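Local coordinates for putidaredoxin reductase (Pseudomonas putida, PDB 1Q1R), which probably uses its FAD to carry electrons from NADH to putidaredoxin, which in turn supplies the cytochrome P450cam monooxygenase, at residues A[157-162]-A[195-200]; A[164-169]-A[199-204]; A[176-181]-A[227-232]. All blocks are in the same frame, centred on the assembly; numbering follows the deposited sequence.

Interaction 1. Residues A[157-162]-A[195-200]; sequences GGYIGL and AFYEHL. With FAD (flavin-adenine dinucleotide), chain C.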
loop_
_atom_site.group_PDB
_atom_site.type_symbol
_atom_site.label_atom_id
_atom_site.label_comp_id
_atom_site.label_asym_id
_atom_site.label_seq_id
_atom_site.Cartn_x
_atom_site.Cartn_y
_atom_site.Cartn_z
ATOM N N GLY A 157 3.724 -9.934 9.732
ATOM C CA GLY A 157 2.790 -9.187 10.557
ATOM C C GLY A 157 2.492 -7.742 10.194
ATOM O O GLY A 157 2.245 -6.925 11.089
ATOM N N GLY A 158 2.522 -7.415 8.904
ATOM C CA GLY A 158 2.206 -6.060 8.479
ATOM C C GLY A 158 0.692 -5.891 8.465
ATOM O O GLY A 158 -0.030 -6.816 8.835
ATOM N N TYR A 159 0.199 -4.729 8.041
ATOM C CA TYR A 159 -1.245 -4.495 8.014
ATOM C C TYR A 159 -2.013 -5.508 7.165
ATOM O O TYR A 159 -3.100 -5.946 7.547
ATOM C CB TYR A 159 -1.566 -3.079 7.520
ATOM C CG TYR A 159 -1.229 -1.989 8.516
ATOM C CD1 TYR A 159 -0.045 -1.259 8.413
ATOM C CD2 TYR A 159 -2.088 -1.705 9.577
ATOM C CE1 TYR A 159 0.273 -0.270 9.344
ATOM C CE2 TYR A 159 -1.778 -0.722 10.517
ATOM C CZ TYR A 159 -0.597 -0.008 10.392
ATOM O OH TYR A 159 -0.291 0.965 11.318
ATOM N N ILE A 160 -1.460 -5.882 6.017
ATOM C CA ILE A 160 -2.144 -6.844 5.163
ATOM C C ILE A 160 -2.192 -8.209 5.846
ATOM O O ILE A 160 -3.208 -8.900 5.789
ATOM C CB ILE A 160 -1.458 -6.975 3.785
ATOM C CG1 ILE A 160 -1.269 -5.588 3.162
ATOM C CG2 ILE A 160 -2.305 -7.840 2.862
ATOM C CD1 ILE A 160 -2.521 -4.725 3.163
ATOM N N GLY A 161 -1.100 -8.593 6.500
ATOM C CA GLY A 161 -1.084 -9.871 7.191
ATOM C C GLY A 161 -2.163 -9.881 8.257
ATOM O O GLY A 161 -2.891 -10.866 8.427
ATOM N N LEU A 162 -2.270 -8.771 8.980
ATOM C CA LEU A 162 -3.274 -8.634 10.029
ATOM C C LEU A 162 -4.691 -8.645 9.447
ATOM O O LEU A 162 -5.613 -9.217 10.036
ATOM C CB LEU A 162 -3.039 -7.339 10.805
ATOM C CG LEU A 162 -1.718 -7.322 11.584
ATOM C CD1 LEU A 162 -1.472 -5.926 12.160
ATOM C CD2 LEU A 162 -1.774 -8.376 12.685
ATOM N N ALA A 195 0.970 -3.558 21.035
ATOM C CA ALA A 195 0.297 -4.278 22.104
ATOM C C ALA A 195 -1.202 -4.299 21.846
ATOM O O ALA A 195 -1.861 -5.319 22.047
ATOM C CB ALA A 195 0.592 -3.613 23.446
ATOM N N PHE A 196 -1.745 -3.166 21.409
ATOM C CA PHE A 196 -3.172 -3.083 21.120
ATOM C C PHE A 196 -3.556 -4.115 20.052
ATOM O O PHE A 196 -4.487 -4.902 20.246
ATOM C CB PHE A 196 -3.536 -1.680 20.633
ATOM C CG PHE A 196 -4.875 -1.606 19.962
ATOM C CD1 PHE A 196 -6.050 -1.690 20.708
ATOM C CD2 PHE A 196 -4.963 -1.496 18.579
ATOM C CE1 PHE A 196 -7.300 -1.666 20.077
ATOM C CE2 PHE A 196 -6.198 -1.472 17.940
ATOM C CZ PHE A 196 -7.370 -1.557 18.689
ATOM N N TYR A 197 -2.838 -4.108 18.929
ATOM C CA TYR A 197 -3.126 -5.048 17.845
ATOM C C TYR A 197 -2.940 -6.506 18.256
ATOM O O TYR A 197 -3.790 -7.351 17.981
ATOM C CB TYR A 197 -2.251 -4.753 16.624
ATOM C CG TYR A 197 -2.693 -3.548 15.831
ATOM C CD1 TYR A 197 -1.984 -2.348 15.891
ATOM C CD2 TYR A 197 -3.823 -3.604 15.017
ATOM C CE1 TYR A 197 -2.390 -1.234 15.156
ATOM C CE2 TYR A 197 -4.239 -2.494 14.279
ATOM C CZ TYR A 197 -3.516 -1.317 14.354
ATOM O OH TYR A 197 -3.914 -0.224 13.616
ATOM N N GLU A 198 -1.828 -6.803 18.917
ATOM C CA GLU A 198 -1.571 -8.168 19.353
ATOM C C GLU A 198 -2.680 -8.670 20.276
ATOM O O GLU A 198 -3.175 -9.790 20.114
ATOM C CB GLU A 198 -0.193 -8.245 20.021
ATOM C CG GLU A 198 0.944 -8.163 18.998
ATOM C CD GLU A 198 2.325 -8.100 19.624
ATOM O OE1 GLU A 198 2.521 -8.703 20.699
ATOM O OE2 GLU A 198 3.219 -7.462 19.030
ATOM N N HIS A 199 -3.099 -7.838 21.224
ATOM C CA HIS A 199 -4.168 -8.234 22.135
ATOM C C HIS A 199 -5.499 -8.322 21.388
ATOM O O HIS A 199 -6.313 -9.211 21.632
ATOM C CB HIS A 199 -4.280 -7.234 23.293
ATOM C CG HIS A 199 -5.412 -7.517 24.231
ATOM N ND1 HIS A 199 -6.654 -6.932 24.099
ATOM C CD2 HIS A 199 -5.502 -8.352 25.294
ATOM C CE1 HIS A 199 -7.458 -7.394 25.038
ATOM N NE2 HIS A 199 -6.786 -8.257 25.776
ATOM N N LEU A 200 -5.713 -7.391 20.469
ATOM C CA LEU A 200 -6.939 -7.362 19.687
ATOM C C LEU A 200 -7.127 -8.695 18.946
ATOM O O LEU A 200 -8.169 -9.345 19.063
ATOM C CB LEU A 200 -6.859 -6.188 18.707
ATOM C CG LEU A 200 -8.052 -5.663 17.900
ATOM C CD1 LEU A 200 -7.867 -6.061 16.463
ATOM C CD2 LEU A 200 -9.371 -6.154 18.468
HETATM P PA FAD C . 0.326 -1.939 -8.640
HETATM O O1A FAD C . 1.326 -2.983 -8.310
HETATM O O2A FAD C . -1.046 -2.079 -8.099
HETATM O O5B FAD C . 0.216 -1.790 -10.230
HETATM C C5B FAD C . 1.363 -1.902 -11.081
HETATM C C4B FAD C . 0.993 -2.764 -12.301
HETATM O O4B FAD C . 1.995 -2.581 -13.365
HETATM C C3B FAD C . 1.023 -4.258 -11.948
HETATM O O3B FAD C . -0.035 -4.928 -12.647
HETATM C C2B FAD C . 2.352 -4.714 -12.497
HETATM O O2B FAD C . 2.306 -6.106 -12.823
HETATM C C1B FAD C . 2.448 -3.892 -13.767
HETATM N N9A FAD C . 3.805 -3.867 -14.378
HETATM C C8A FAD C . 4.979 -3.732 -13.735
HETATM N N7A FAD C . 5.974 -3.780 -14.630
HETATM C C5A FAD C . 5.432 -3.944 -15.833
HETATM C C6A FAD C . 5.958 -4.068 -17.121
HETATM N N6A FAD C . 7.274 -4.040 -17.315
HETATM N N1A FAD C . 5.114 -4.227 -18.171
HETATM C C2A FAD C . 3.786 -4.268 -17.989
HETATM N N3A FAD C . 3.263 -4.154 -16.760
HETATM C C4A FAD C . 4.060 -3.994 -15.676
HETATM N N1 FAD C . -3.601 0.949 0.417
HETATM C C2 FAD C . -4.359 1.784 1.247
HETATM O O2 FAD C . -4.177 3.000 1.225
HETATM N N3 FAD C . -5.334 1.221 2.089
HETATM C C4 FAD C . -5.549 -0.177 2.092
HETATM O O4 FAD C . -6.435 -0.650 2.800
HETATM C C4X FAD C . -4.785 -1.012 1.261
HETATM N N5 FAD C . -5.019 -2.356 1.216
HETATM C C5X FAD C . -4.345 -3.186 0.368
HETATM C C6 FAD C . -4.640 -4.565 0.335
HETATM C C7 FAD C . -3.959 -5.420 -0.562
HETATM C C7M FAD C . -4.275 -6.928 -0.553
HETATM C C8 FAD C . -2.980 -4.887 -1.439
HETATM C C8M FAD C . -2.239 -5.780 -2.446
HETATM C C9 FAD C . -2.687 -3.513 -1.404
HETATM C C9A FAD C . -3.363 -2.660 -0.505
HETATM N N10 FAD C . -3.090 -1.265 -0.466
HETATM C C10 FAD C . -3.814 -0.441 0.421
HETATM C "C1'" FAD C . -2.038 -0.673 -1.347
HETATM C "C2'" FAD C . -2.672 0.030 -2.550
HETATM O "O2'" FAD C . -3.631 -0.847 -3.151
HETATM C "C3'" FAD C . -1.603 0.430 -3.583
HETATM O "O3'" FAD C . -0.599 1.220 -2.934
HETATM C "C4'" FAD C . -2.230 1.232 -4.731
HETATM O "O4'" FAD C . -3.237 0.444 -5.370
HETATM C "C5'" FAD C . -1.190 1.653 -5.783
HETATM O "O5'" FAD C . -0.713 0.539 -6.557
HETATM P P FAD C . 0.143 0.835 -7.895
HETATM O O1P FAD C . -0.803 1.075 -9.004
HETATM O O2P FAD C . 1.124 1.897 -7.578
HETATM O O3P FAD C . 0.975 -0.538 -8.141
#
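Tyr197 carries the whole of this contact from the 195-200 side, reaching across to Tyr159 and Leu162. Phe196 comes first: its CD2 lies over one face of the Tyr197 ring, 4.0 Å above the plane at its centre, and Phe196 also makes an edge-to-face contact with Phe361. Tyr197 itself has CG beside its backbone N and anti to the carbonyl carbon (chi1 -76°), which sends the phenol toward helix 159-170. Its OH arrives in the plane of the Tyr159 ring, at the edge, 3.8 Å from Tyr159 CE2, while Tyr197 CD2 rests 4.4 Å from Leu162 CD1. The helix it meets begins in a GxGxxG-like turn, consistent with a second Rossmann unit of the glutathione reductase fold; Gly158 is the N-cap, and its O accepts from Leu162 N at 3.0 Å. One residue beyond Tyr159, Ile160 belongs to the flavin pocket, its CD1 3.5 Å from FAD C6. Farther along the second segment, Glu198 turns to the loop before its helix, where OE2 is hydrogen-bonded to Val184 N. Leu200 packs against Tyr334 and Ile336 of the C-terminal part of the chain.

Interaction 2. Residues A[164-169]-A[199-204]; sequences VAATAI and HLHREA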
loop_
_atom_site.group_PDB
_atom_site.type_symbol
_atom_site.label_atom_id
_atom_site.label_comp_id
_atom_site.label_asym_id
_atom_site.label_seq_id
_atom_site.Cartn_x
_atom_site.Cartn_y
_atom_site.Cartn_z
ATOM N N VAL A 164 -5.564 -10.119 6.710
ATOM C CA VAL A 164 -5.806 -11.479 6.250
ATOM C C VAL A 164 -6.224 -12.328 7.454
ATOM O O VAL A 164 -7.202 -13.073 7.395
ATOM C CB VAL A 164 -4.540 -12.077 5.609
ATOM C CG1 VAL A 164 -4.670 -13.591 5.508
ATOM C CG2 VAL A 164 -4.329 -11.475 4.230
ATOM N N ALA A 165 -5.483 -12.202 8.555
ATOM C CA ALA A 165 -5.791 -12.953 9.772
ATOM C C ALA A 165 -7.201 -12.643 10.272
ATOM O O ALA A 165 -7.947 -13.551 10.637
ATOM C CB ALA A 165 -4.763 -12.632 10.868
ATOM N N ALA A 166 -7.562 -11.361 10.297
ATOM C CA ALA A 166 -8.889 -10.955 10.756
ATOM C C ALA A 166 -9.975 -11.584 9.885
ATOM O O ALA A 166 -10.985 -12.066 10.390
ATOM C CB ALA A 166 -9.016 -9.433 10.727
ATOM N N THR A 167 -9.759 -11.588 8.574
ATOM C CA THR A 167 -10.734 -12.168 7.655
ATOM C C THR A 167 -10.826 -13.685 7.827
ATOM O O THR A 167 -11.924 -14.248 7.804
ATOM C CB THR A 167 -10.383 -11.828 6.192
ATOM O OG1 THR A 167 -10.367 -10.407 6.036
ATOM C CG2 THR A 167 -11.425 -12.409 5.236
ATOM N N ALA A 168 -9.683 -14.342 8.012
ATOM C CA ALA A 168 -9.676 -15.791 8.197
ATOM C C ALA A 168 -10.367 -16.166 9.509
ATOM O O ALA A 168 -11.105 -17.150 9.571
ATOM C CB ALA A 168 -8.246 -16.325 8.188
ATOM N N ILE A 169 -10.114 -15.386 10.558
ATOM C CA ILE A 169 -10.730 -15.630 11.861
ATOM C C ILE A 169 -12.248 -15.579 11.746
ATOM O O ILE A 169 -12.958 -16.405 12.325
ATOM C CB ILE A 169 -10.264 -14.583 12.909
ATOM C CG1 ILE A 169 -8.974 -15.063 13.562
ATOM C CG2 ILE A 169 -11.341 -14.369 13.975
ATOM C CD1 ILE A 169 -9.126 -16.391 14.303
ATOM N N HIS A 199 -3.099 -7.838 21.224
ATOM C CA HIS A 199 -4.168 -8.234 22.135
ATOM C C HIS A 199 -5.499 -8.322 21.388
ATOM O O HIS A 199 -6.313 -9.211 21.632
ATOM C CB HIS A 199 -4.280 -7.234 23.293
ATOM C CG HIS A 199 -5.412 -7.517 24.231
ATOM N ND1 HIS A 199 -6.654 -6.932 24.099
ATOM C CD2 HIS A 199 -5.502 -8.352 25.294
ATOM C CE1 HIS A 199 -7.458 -7.394 25.038
ATOM N NE2 HIS A 199 -6.786 -8.257 25.776
ATOM N N LEU A 200 -5.713 -7.391 20.469
ATOM C CA LEU A 200 -6.939 -7.362 19.687
ATOM C C LEU A 200 -7.127 -8.695 18.946
ATOM O O LEU A 200 -8.169 -9.345 19.063
ATOM C CB LEU A 200 -6.859 -6.188 18.707
ATOM C CG LEU A 200 -8.052 -5.663 17.900
ATOM C CD1 LEU A 200 -7.867 -6.061 16.463
ATOM C CD2 LEU A 200 -9.371 -6.154 18.468
ATOM N N HIS A 201 -6.101 -9.103 18.208
ATOM C CA HIS A 201 -6.136 -10.342 17.443
ATOM C C HIS A 201 -6.156 -11.609 18.300
ATOM O O HIS A 201 -6.946 -12.518 18.042
ATOM C CB HIS A 201 -4.953 -10.371 16.477
ATOM C CG HIS A 201 -5.132 -9.480 15.286
ATOM N ND1 HIS A 201 -5.744 -9.903 14.126
ATOM C CD2 HIS A 201 -4.808 -8.181 15.087
ATOM C CE1 HIS A 201 -5.787 -8.904 13.263
ATOM N NE2 HIS A 201 -5.226 -7.847 13.823
ATOM N N ARG A 202 -5.296 -11.672 19.313
ATOM C CA ARG A 202 -5.264 -12.839 20.189
ATOM C C ARG A 202 -6.630 -13.010 20.834
ATOM O O ARG A 202 -7.126 -14.125 20.979
ATOM C CB ARG A 202 -4.176 -12.682 21.262
ATOM C CG ARG A 202 -2.765 -12.938 20.736
ATOM C CD ARG A 202 -1.683 -12.629 21.769
ATOM N NE ARG A 202 -0.349 -12.901 21.236
ATOM C CZ ARG A 202 0.739 -12.194 21.524
ATOM N NH1 ARG A 202 0.667 -11.156 22.349
ATOM N NH2 ARG A 202 1.903 -12.517 20.971
ATOM N N GLU A 203 -7.244 -11.895 21.208
ATOM C CA GLU A 203 -8.564 -11.921 21.824
ATOM C C GLU A 203 -9.565 -12.538 20.847
ATOM O O GLU A 203 -10.479 -13.260 21.243
ATOM C CB GLU A 203 -9.007 -10.498 22.167
ATOM C CG GLU A 203 -10.266 -10.416 23.009
ATOM C CD GLU A 203 -9.961 -10.353 24.496
ATOM O OE1 GLU A 203 -9.300 -11.280 25.021
ATOM O OE2 GLU A 203 -10.385 -9.367 25.139
ATOM N N ALA A 204 -9.385 -12.246 19.561
ATOM C CA ALA A 204 -10.269 -12.766 18.525
ATOM C C ALA A 204 -10.008 -14.249 18.242
ATOM O O ALA A 204 -10.814 -14.914 17.597
ATOM C CB ALA A 204 -10.101 -11.948 17.245
#
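The imidazole of His201 is the one flat group between these two helices, and two alanine methyls approach it obliquely: Ala166 CB stands 4.1 Å from His201 CE1, and Ala165 CB 4.4 Å from His201 ND1. Tyr334 makes an edge-to-face ring contact with the same imidazole. With CG beside the backbone N (chi1 -75°) and the ring turned across it (chi2 -88°), the end of the histidine side chain comes nearer helix 159-170 than its base. One turn on, Ile169 meets Ala204 of the other helix: its CG2 is 3.7 Å from Ala204 O and 4.3 Å from Ala204 CB. The axes of the two six-residue segments approach to 10.7 Å and run nearly in the same direction, 20° apart, as fits two neighbouring helices of a Rossmann-type alpha/beta unit; Ala165, Ala168 and Ile169 also touch Val175 on strand 174-178 beneath. Small alanines leave the width of the gap to be filled by the histidine. The polar atoms of that ring look to other partners: NE2 is hydrogen-bonded to Gln333 OE1, and ND1 is satisfied outside the two segments as well. With both nitrogens held, the rotation of the ring is fixed, and what it offers the alanines is mainly van der Waals contact.

Interaction 3. Residues A[176-181]-A[227-232]; sequences TLLDTA and TAVLCE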
loop_
_atom_site.group_PDB
_atom_site.type_symbol
_atom_site.label_atom_id
_atom_site.label_comp_id
_atom_site.label_asym_id
_atom_site.label_seq_id
_atom_site.Cartn_x
_atom_site.Cartn_y
_atom_site.Cartn_z
ATOM N N THR A 176 -2.851 -18.771 12.890
ATOM C CA THR A 176 -1.577 -18.519 13.556
ATOM C C THR A 176 -0.817 -17.507 12.694
ATOM O O THR A 176 -0.707 -17.677 11.477
ATOM C CB THR A 176 -0.706 -19.807 13.669
ATOM O OG1 THR A 176 -1.411 -20.811 14.409
ATOM C CG2 THR A 176 0.606 -19.496 14.383
ATOM N N LEU A 177 -0.302 -16.447 13.309
ATOM C CA LEU A 177 0.446 -15.450 12.549
ATOM C C LEU A 177 1.862 -15.361 13.085
ATOM O O LEU A 177 2.078 -15.273 14.293
ATOM C CB LEU A 177 -0.243 -14.085 12.619
ATOM C CG LEU A 177 0.382 -12.988 11.751
ATOM C CD1 LEU A 177 -0.676 -11.971 11.345
ATOM C CD2 LEU A 177 1.515 -12.320 12.512
ATOM N N LEU A 178 2.826 -15.371 12.175
ATOM C CA LEU A 178 4.229 -15.334 12.553
ATOM C C LEU A 178 4.950 -14.087 12.072
ATOM O O LEU A 178 4.781 -13.655 10.928
ATOM C CB LEU A 178 4.946 -16.557 11.980
ATOM C CG LEU A 178 4.236 -17.903 12.128
ATOM C CD1 LEU A 178 5.023 -18.969 11.376
ATOM C CD2 LEU A 178 4.105 -18.259 13.597
ATOM N N ASP A 179 5.765 -13.518 12.952
ATOM C CA ASP A 179 6.552 -12.347 12.599
ATOM C C ASP A 179 7.923 -12.475 13.248
ATOM O O ASP A 179 8.040 -12.881 14.402
ATOM C CB ASP A 179 5.879 -11.057 13.065
ATOM C CG ASP A 179 6.463 -9.824 12.394
ATOM O OD1 ASP A 179 7.684 -9.587 12.513
ATOM O OD2 ASP A 179 5.703 -9.088 11.734
ATOM N N THR A 180 8.955 -12.130 12.490
ATOM C CA THR A 180 10.323 -12.204 12.975
ATOM C C THR A 180 10.611 -11.096 13.983
ATOM O O THR A 180 11.421 -11.270 14.891
ATOM C CB THR A 180 11.311 -12.095 11.807
ATOM O OG1 THR A 180 10.988 -10.942 11.017
ATOM C CG2 THR A 180 11.233 -13.338 10.926
ATOM N N ALA A 181 9.939 -9.959 13.823
ATOM C CA ALA A 181 10.124 -8.823 14.722
ATOM C C ALA A 181 9.597 -9.132 16.119
ATOM O O ALA A 181 8.765 -10.023 16.297
ATOM C CB ALA A 181 9.419 -7.598 14.158
ATOM N N THR A 227 1.859 -29.086 4.278
ATOM C CA THR A 227 1.114 -29.719 5.353
ATOM C C THR A 227 1.539 -29.147 6.696
ATOM O O THR A 227 0.853 -29.336 7.699
ATOM C CB THR A 227 1.326 -31.252 5.379
ATOM O OG1 THR A 227 2.727 -31.539 5.444
ATOM C CG2 THR A 227 0.731 -31.895 4.133
ATOM N N ALA A 228 2.673 -28.450 6.725
ATOM C CA ALA A 228 3.142 -27.864 7.975
ATOM C C ALA A 228 4.244 -26.825 7.794
ATOM O O ALA A 228 5.029 -26.884 6.850
ATOM C CB ALA A 228 3.618 -28.970 8.923
ATOM N N VAL A 229 4.286 -25.869 8.716
ATOM C CA VAL A 229 5.290 -24.810 8.695
ATOM C C VAL A 229 6.210 -25.078 9.887
ATOM O O VAL A 229 5.735 -25.277 11.005
ATOM C CB VAL A 229 4.636 -23.414 8.869
ATOM C CG1 VAL A 229 5.692 -22.317 8.750
ATOM C CG2 VAL A 229 3.539 -23.217 7.827
ATOM N N LEU A 230 7.518 -25.101 9.654
ATOM C CA LEU A 230 8.460 -25.354 10.742
ATOM C C LEU A 230 9.173 -24.079 11.153
ATOM O O LEU A 230 9.627 -23.313 10.308
ATOM C CB LEU A 230 9.514 -26.398 10.338
ATOM C CG LEU A 230 9.102 -27.797 9.867
ATOM C CD1 LEU A 230 7.780 -28.217 10.496
ATOM C CD2 LEU A 230 8.976 -27.785 8.361
ATOM N N CYS A 231 9.273 -23.857 12.455
ATOM C CA CYS A 231 9.949 -22.673 12.966
ATOM C C CYS A 231 11.372 -23.018 13.367
ATOM O O CYS A 231 11.667 -24.157 13.725
ATOM C CB CYS A 231 9.200 -22.118 14.171
ATOM S SG CYS A 231 7.489 -21.705 13.806
ATOM N N GLU A 232 12.245 -22.019 13.314
ATOM C CA GLU A 232 13.649 -22.186 13.663
ATOM C C GLU A 232 13.847 -22.816 15.046
ATOM O O GLU A 232 14.809 -23.552 15.267
ATOM C CB GLU A 232 14.352 -20.827 13.592
ATOM C CG GLU A 232 15.835 -20.860 13.899
ATOM C CD GLU A 232 16.585 -21.893 13.079
ATOM O OE1 GLU A 232 16.339 -21.983 11.856
ATOM O OE2 GLU A 232 17.431 -22.607 13.659
#
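Leu178 presses one methyl against two side chains of strand 226-231: its CD1 is 4.3 Å from Val229 CG1 and 4.4 Å from Cys231 SG. Here the parallel sheet of what is probably the NADH-binding unit of the glutathione reductase fold meets the three-stranded antiparallel sheet that packs on it. Strand 174-178 belongs to the five-stranded parallel sheet, while strand 226-231 is the middle strand of the antiparallel one. The packing is closest around the leucine, whose CD1 lies anti to CA (chi2 174°), the side chain extended toward the other strand, and is met by alternate residues of that strand, Val229 and Cys231, which both point toward it. Val153, Val214 and Leu237 also touch this leucine, so its surroundings are largely apolar. The backbones stay well apart, with the nearest CA atoms, those of Leu178 and Cys231, 9.3 Å from each other, so side chains alone bridge the layers. Beyond this point the contact opens: the two segments diverge, with Thr180 and Glu232 exposed. At the other end of the antiparallel strand, Thr227 and Ala228 form a classic beta bulge opposite Glu218. On the open side residues 179-181 are tied by an Asx turn: Ala181 N donates to the anti lone pair of Asp179 OD1, 2.6 Å away, with an N-H...O angle of 149°.

From the N terminus, the chain leaves strand 151-155 through the glycine turn into helix 159-170, and the first half of all three contacts is laid down by residue 181. Helix 191-204 then closes interaction 1 over 32 intervening residues and interaction 2 over 29, while interaction 3 closes later, at 227-232. Interaction 3 crosses both of the others, its segments alternating with theirs, whereas interactions 1 and 2 end on the same stretch of helix 191-204. These two are successive stations along the same helix pair, sharing His199 and Leu200. Strand 174-178 joins the layers, because Leu177 CD1 packs near Gly161 O and Ala165 CB on the helix side, whereas interaction 3 ties that strand to the small antiparallel sheet.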